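Local coordinates for nitroreductase (Desulfitobacterium hafniense, PDB 3PXV) that binds FMN as its cofactor and, as a member of the nitroreductase family, probably catalyses flavin-dependent redox reactions, at the interface of chains A and B. Sequence-based numbering; all coordinates share one arbitrary frame. Chains: chain A/B, Nitroreductase.

Contact 1: the interface of chains A and B. Residues chain A 54; chain B 187-189.
A:Lys54 sets its CG beside its own backbone N and opposite its carbonyl carbon (chi1 -69°), and a bend at chi3 of 62° then turns the end of the chain toward the last residue of the partner subunit. B:Glu189 makes the complementary bend one bond earlier, at chi2 (-78°), which folds its carboxylate back toward the lysine. The two side chains consequently lie alongside each other and point the same way, and their charged ends meet in a salt bridge: the ammonium NZ of A:Lys54 stands 2.8 Å from OE1 of B:Glu189. The lysine approaches the syn lone pair of OE1, the one on the side of the second carboxylate oxygen. That second oxygen, OE2 of B:Glu189, accordingly lies 3.5 Å from NZ of A:Lys54. Below the charged pair, the lysine methylene CE of A:Lys54 lies 4.1 Å from the carboxylate carbon CD of B:Glu189.

The same lysine is held a second time, through its main chain. The amide N of A:Lys54 donates to the carbonyl O of B:Val188 across 2.7 Å. B:Tyr187 is a peripheral neighbour, with its ring carbon CD2 4.4 Å from CD of A:Lys54. Backbone and side chain of one residue thus grip successive residues of the partner, a two-point attachment that should limit fraying of the C-terminus. In the deposited dimer the site fastens the tail of chain B, at the end of strand 185-188, onto the segment that follows strand 50-53 of chain A, and it probably helps to hold the two subunits together.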
loop_
_atom_site.group_PDB
_atom_site.type_symbol
_atom_site.label_atom_id
_atom_site.label_comp_id
_atom_site.label_asym_id
_atom_site.label_seq_id
_atom_site.Cartn_x
_atom_site.Cartn_y
_atom_site.Cartn_z
ATOM N N LYS A 54 19.219 -11.889 1.207
ATOM C CA LYS A 54 19.903 -12.643 0.155
ATOM C C LYS A 54 20.400 -14.005 0.625
ATOM O O LYS A 54 20.892 -14.787 -0.180
ATOM C CB LYS A 54 21.102 -11.847 -0.370
ATOM C CG LYS A 54 20.711 -10.620 -1.145
ATOM C CD LYS A 54 21.850 -9.653 -1.343
ATOM C CE LYS A 54 23.002 -10.244 -2.145
ATOM N NZ LYS A 54 24.069 -9.222 -2.177
ATOM N N TYR B 187 20.786 -5.251 4.788
ATOM C CA TYR B 187 20.933 -6.432 3.961
ATOM C C TYR B 187 21.276 -7.658 4.804
ATOM O O TYR B 187 22.083 -7.571 5.693
ATOM C CB TYR B 187 22.042 -6.193 2.962
ATOM C CG TYR B 187 21.660 -5.263 1.856
ATOM C CD1 TYR B 187 21.596 -3.886 2.057
ATOM C CD2 TYR B 187 21.389 -5.755 0.593
ATOM C CE1 TYR B 187 21.243 -3.034 1.029
ATOM C CE2 TYR B 187 21.027 -4.907 -0.449
ATOM C CZ TYR B 187 20.959 -3.561 -0.224
ATOM O OH TYR B 187 20.605 -2.759 -1.269
ATOM N N VAL B 188 20.614 -8.781 4.566
ATOM C CA VAL B 188 20.960 -10.020 5.259
ATOM C C VAL B 188 21.593 -10.903 4.177
ATOM O O VAL B 188 20.893 -11.498 3.344
ATOM C CB VAL B 188 19.755 -10.655 5.924
ATOM C CG1 VAL B 188 20.171 -11.946 6.667
ATOM C CG2 VAL B 188 19.110 -9.642 6.880
ATOM N N GLU B 189 22.925 -10.915 4.166
ATOM C CA GLU B 189 23.698 -11.616 3.154
ATOM C C GLU B 189 23.818 -13.092 3.513
ATOM O O GLU B 189 23.853 -13.456 4.702
ATOM C CB GLU B 189 25.117 -11.020 3.030
ATOM C CG GLU B 189 25.222 -9.529 2.705
ATOM C CD GLU B 189 24.981 -9.178 1.239
ATOM O OE1 GLU B 189 24.991 -10.070 0.341
ATOM O OE2 GLU B 189 24.809 -7.966 0.999
ATOM O OXT GLU B 189 23.904 -13.934 2.610
#

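Contact 2: the interface of chains A and B. Residues chain A 34-35, 38, 119; chain B 10-11, 180.
Apolar packing comes first here, with B:Ile10 of helix 5-12 reaching into chain A through its CG2 methyl. That branch stands opposite the isoleucine's backbone N, since CG1 takes the place beside it (chi1 -71°), and it is directed between A:Thr119 and A:Ala35. CG2 of A:Thr119, on helix 106-126, meets CG2 of B:Ile10 obliquely at 3.6 Å. From helix 26-36, CA of A:Ala35 lies 3.9 Å from the same CG2 of B:Ile10. The CD1 end of this isoleucine looks toward the A:Ala35 methyl. Farther along the patch, the aliphatic CG of A:Gln38 touches the ring carbon CG of B:Pro180 at 3.7 Å.

A second group of contacts sets polar side-chain ends against carbon. A:Gln38 runs extended beyond CG (chi2 160°), crossing B:Ile10 at about a right angle, and this carries its amide over B:Ala11, with CD of A:Gln38 3.9 Å from CA of B:Ala11. The carboxylate oxygen OE2 of A:Glu34 comes within 3.6 Å of CG of B:Pro180, from a chain bent at chi2. B:Pro180 is therefore wedged against both the glutamate's carboxylate and the glutamine's stem. Replacing A:Gln38 by an alanine would probably open a gap over B:Ala11 and leave B:Pro180 without the aliphatic stem that packs against it.

The third kind is a water-mediated link, and it involves main-chain oxygens on both sides. One water joins a residue near the end of helix 5-12 in chain B to one shortly after helix 26-36 in chain A: it lies 2.7 Å from the carbonyl O of A:Gln38 and 2.9 Å from the carbonyl O of B:Ile10.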
loop_
_atom_site.group_PDB
_atom_site.type_symbol
_atom_site.label_atom_id
_atom_site.label_comp_id
_atom_site.label_asym_id
_atom_site.label_seq_id
_atom_site.Cartn_x
_atom_site.Cartn_y
_atom_site.Cartn_z
ATOM N N GLU A 34 15.649 1.641 -2.216
ATOM C CA GLU A 34 15.553 3.118 -2.164
ATOM C C GLU A 34 14.135 3.603 -2.472
ATOM O O GLU A 34 13.661 4.581 -1.872
ATOM C CB GLU A 34 16.528 3.735 -3.160
ATOM C CG GLU A 34 16.415 5.257 -3.383
ATOM C CD GLU A 34 16.886 6.088 -2.198
ATOM O OE1 GLU A 34 17.653 5.567 -1.356
ATOM O OE2 GLU A 34 16.499 7.265 -2.134
ATOM N N ALA A 35 13.477 2.955 -3.435
ATOM C CA ALA A 35 12.081 3.267 -3.763
ATOM C C ALA A 35 11.246 2.987 -2.537
ATOM O O ALA A 35 10.426 3.801 -2.135
ATOM C CB ALA A 35 11.587 2.439 -4.942
ATOM N N GLN A 38 11.035 5.614 0.095
ATOM C CA GLN A 38 10.348 6.796 -0.441
ATOM C C GLN A 38 8.808 6.629 -0.338
ATOM O O GLN A 38 8.069 7.492 -0.791
ATOM C CB GLN A 38 10.775 7.040 -1.890
ATOM C CG GLN A 38 12.255 7.500 -2.052
ATOM C CD GLN A 38 12.798 7.266 -3.455
ATOM O OE1 GLN A 38 12.153 6.589 -4.256
ATOM N NE2 GLN A 38 14.006 7.796 -3.755
ATOM N N THR A 119 5.185 -0.128 -3.488
ATOM C CA THR A 119 6.264 0.710 -4.028
ATOM C C THR A 119 7.392 -0.226 -4.492
ATOM O O THR A 119 7.945 -0.061 -5.582
ATOM C CB THR A 119 6.777 1.760 -3.002
ATOM O OG1 THR A 119 5.667 2.464 -2.404
ATOM C CG2 THR A 119 7.723 2.783 -3.657
ATOM N N ILE B 10 8.252 7.747 -8.170
ATOM C CA ILE B 10 8.282 7.302 -6.783
ATOM C C ILE B 10 9.032 8.342 -5.954
ATOM O O ILE B 10 8.553 8.719 -4.892
ATOM C CB ILE B 10 8.943 5.907 -6.650
ATOM C CG1 ILE B 10 8.006 4.842 -7.224
ATOM C CG2 ILE B 10 9.326 5.618 -5.197
ATOM C CD1 ILE B 10 8.693 3.548 -7.677
ATOM N N ALA B 11 10.159 8.845 -6.477
ATOM C CA ALA B 11 11.005 9.788 -5.755
ATOM C C ALA B 11 10.387 11.168 -5.580
ATOM O O ALA B 11 10.577 11.802 -4.532
ATOM C CB ALA B 11 12.389 9.937 -6.425
ATOM N N PRO B 180 14.333 10.365 2.148
ATOM C CA PRO B 180 14.471 8.945 2.391
ATOM C C PRO B 180 15.477 8.671 3.527
ATOM O O PRO B 180 16.577 9.235 3.541
ATOM C CB PRO B 180 15.016 8.422 1.069
ATOM C CG PRO B 180 14.593 9.386 0.072
ATOM C CD PRO B 180 14.616 10.716 0.747
HETATM O O HOH W 1 6.650 7.553 -3.095
#

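About 20 Å separates the C-alpha centres of contact 1 and contact 2, and the two have no residue in common, yet both belong to one two-fold symmetric interface, so each recurs with the chains exchanged. They differ in character: contact 1 works by charge and main-chain pairing, contact 2 chiefly by packing of helices and flanking loops with a water bridge. Chain B contributes its C-terminal residues to the first, and its N-terminal helix plus B:Pro180, nearby in sequence to that tail, to the second. The N-terminal helix and the C-terminal tail thus both reach across to the partner, an extensive interlocking consistent with the dimers typical of nitroreductases.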